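Local coordinates for protein guanine nucleotide exchange factor SRM1 (Saccharomyces cerevisiae, PDB 3OF7) that promotes the exchange of GDP for GTP on the Ran-type GTPases GSP1 and GSP2, binds chromatin and controls RNA metabolism and nuclear transport, at residues 175-179 with 228-233. Residues are numbered along the deposited sequence.
Sequences FRCNE and WGNGQQ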
# COMPACT_ATOMS: atom_id res chain seq x y z
N PHE A 175 -10.85 0.32 -13.22
CA PHE A 175 -11.43 0.61 -11.91
C PHE A 175 -12.80 -0.03 -11.80
O PHE A 175 -13.66 0.13 -12.68
CB PHE A 175 -11.55 2.12 -11.66
CG PHE A 175 -10.27 2.87 -11.85
CD1 PHE A 175 -10.06 3.62 -13.01
CD2 PHE A 175 -9.27 2.83 -10.89
CE1 PHE A 175 -8.86 4.34 -13.20
CE2 PHE A 175 -8.07 3.54 -11.06
CZ PHE A 175 -7.87 4.29 -12.23
N ARG A 176 -12.99 -0.76 -10.70
CA ARG A 176 -14.31 -1.23 -10.34
C ARG A 176 -15.02 -0.23 -9.43
O ARG A 176 -14.44 0.76 -8.99
CB ARG A 176 -14.23 -2.61 -9.67
CG ARG A 176 -13.93 -3.75 -10.62
CD ARG A 176 -13.93 -5.08 -9.86
NE ARG A 176 -13.47 -6.18 -10.70
CZ ARG A 176 -14.25 -6.90 -11.50
NH1 ARG A 176 -15.55 -6.66 -11.57
NH2 ARG A 176 -13.71 -7.88 -12.22
N CYS A 177 -16.29 -0.51 -9.18
CA CYS A 177 -17.10 0.25 -8.25
C CYS A 177 -17.98 -0.77 -7.51
O CYS A 177 -17.84 -1.98 -7.72
CB CYS A 177 -17.96 1.26 -9.01
SG CYS A 177 -19.00 0.50 -10.25
N ASN A 178 -18.87 -0.28 -6.65
CA ASN A 178 -19.69 -1.16 -5.80
C ASN A 178 -20.39 -2.30 -6.55
O ASN A 178 -20.56 -3.39 -5.99
CB ASN A 178 -20.73 -0.34 -5.02
CG ASN A 178 -20.10 0.66 -4.05
OD1 ASN A 178 -18.90 0.58 -3.75
ND2 ASN A 178 -20.90 1.60 -3.56
N GLU A 179 -20.77 -2.06 -7.80
CA GLU A 179 -21.66 -2.97 -8.54
C GLU A 179 -21.05 -3.66 -9.77
O GLU A 179 -21.66 -4.58 -10.33
CB GLU A 179 -22.97 -2.26 -8.92
CG GLU A 179 -22.82 -0.84 -9.48
CD GLU A 179 -22.79 0.23 -8.39
OE1 GLU A 179 -23.75 0.33 -7.60
OE2 GLU A 179 -21.78 0.97 -8.32
N TRP A 228 -8.02 9.84 -9.63
CA TRP A 228 -8.53 9.13 -10.79
C TRP A 228 -9.14 7.80 -10.36
O TRP A 228 -8.50 7.03 -9.63
CB TRP A 228 -7.38 8.91 -11.78
CG TRP A 228 -7.67 8.17 -13.08
CD1 TRP A 228 -8.85 8.12 -13.78
CD2 TRP A 228 -6.72 7.43 -13.85
NE1 TRP A 228 -8.69 7.37 -14.93
CE2 TRP A 228 -7.39 6.93 -14.99
CE3 TRP A 228 -5.36 7.12 -13.68
CZ2 TRP A 228 -6.75 6.15 -15.96
CZ3 TRP A 228 -4.72 6.34 -14.64
CH2 TRP A 228 -5.42 5.85 -15.76
N GLY A 229 -10.36 7.53 -10.81
CA GLY A 229 -11.00 6.23 -10.59
C GLY A 229 -12.40 6.35 -10.03
O GLY A 229 -13.10 7.34 -10.28
N ASN A 230 -12.83 5.33 -9.28
CA ASN A 230 -14.13 5.37 -8.62
C ASN A 230 -14.21 6.49 -7.59
O ASN A 230 -13.21 6.83 -6.96
CB ASN A 230 -14.46 4.02 -7.98
CG ASN A 230 -15.93 3.91 -7.56
OD1 ASN A 230 -16.82 4.40 -8.25
ND2 ASN A 230 -16.18 3.27 -6.42
N GLY A 231 -15.39 7.08 -7.43
CA GLY A 231 -15.56 8.22 -6.54
C GLY A 231 -16.75 8.15 -5.60
O GLY A 231 -17.13 9.15 -5.01
N GLN A 232 -17.31 6.95 -5.45
CA GLN A 232 -18.55 6.76 -4.67
C GLN A 232 -18.40 7.06 -3.18
O GLN A 232 -19.40 7.28 -2.48
CB GLN A 232 -19.09 5.35 -4.86
CG GLN A 232 -19.48 5.02 -6.29
CD GLN A 232 -19.86 3.56 -6.47
OE1 GLN A 232 -19.08 2.64 -6.19
NE2 GLN A 232 -21.08 3.33 -6.96
N GLN A 233 -17.16 7.05 -2.69
CA GLN A 233 -16.87 7.33 -1.29
C GLN A 233 -16.20 8.70 -1.09
O GLN A 233 -15.57 8.94 -0.05
CB GLN A 233 -15.99 6.22 -0.68
CG GLN A 233 -16.66 4.86 -0.53
CD GLN A 233 -16.77 4.08 -1.84
OE1 GLN A 233 -15.88 4.13 -2.69
NE2 GLN A 233 -17.87 3.36 -2.00
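Residues 175-179 and 228-233 run from the third strands, 169-177 and 225-229, of adjacent blades in the RCC1-type beta-propeller into the loops that follow; in sequence they fall in RCC1 repeats 3 and 4, each of which straddles two blades. Backbones are nearest at Phe175 and Gly229 (CA to CA 5.8 Å) and at Cys177 and Asn230 (5.9 Å); no backbone hydrogen bond links the segments, whose strands belong to separate sheets. Phe175 points toward the neighbouring blade and packs on Trp228 and Gly229. Its edge meets the face of the Trp228 indole, an edge-to-face pair with planes at 70° and CE1 3.5 Å from Trp228 CE2, while Gly229 CA lies 3.6 Å from the centroid of the Phe175 ring in a CH-pi contact. Glycine is required at 229: its backbone angles (phi 130°) disfavour a CB, which would also clash with Phe175 CD2. Met159 on strand 159-164 touches both aromatic residues. Beyond the strands the contact turns polar. Asn230 OD1 is hydrogen-bonded to Arg245 NH2. Gln232 bridges the two loops: its NE2 donates to Glu179 OE2 (2.8 Å), and its OE1 accepts hydrogen bonds from both Asn178 N (3.0 Å, nearly linear at 171°) and Asn230 ND2 (3.0 Å).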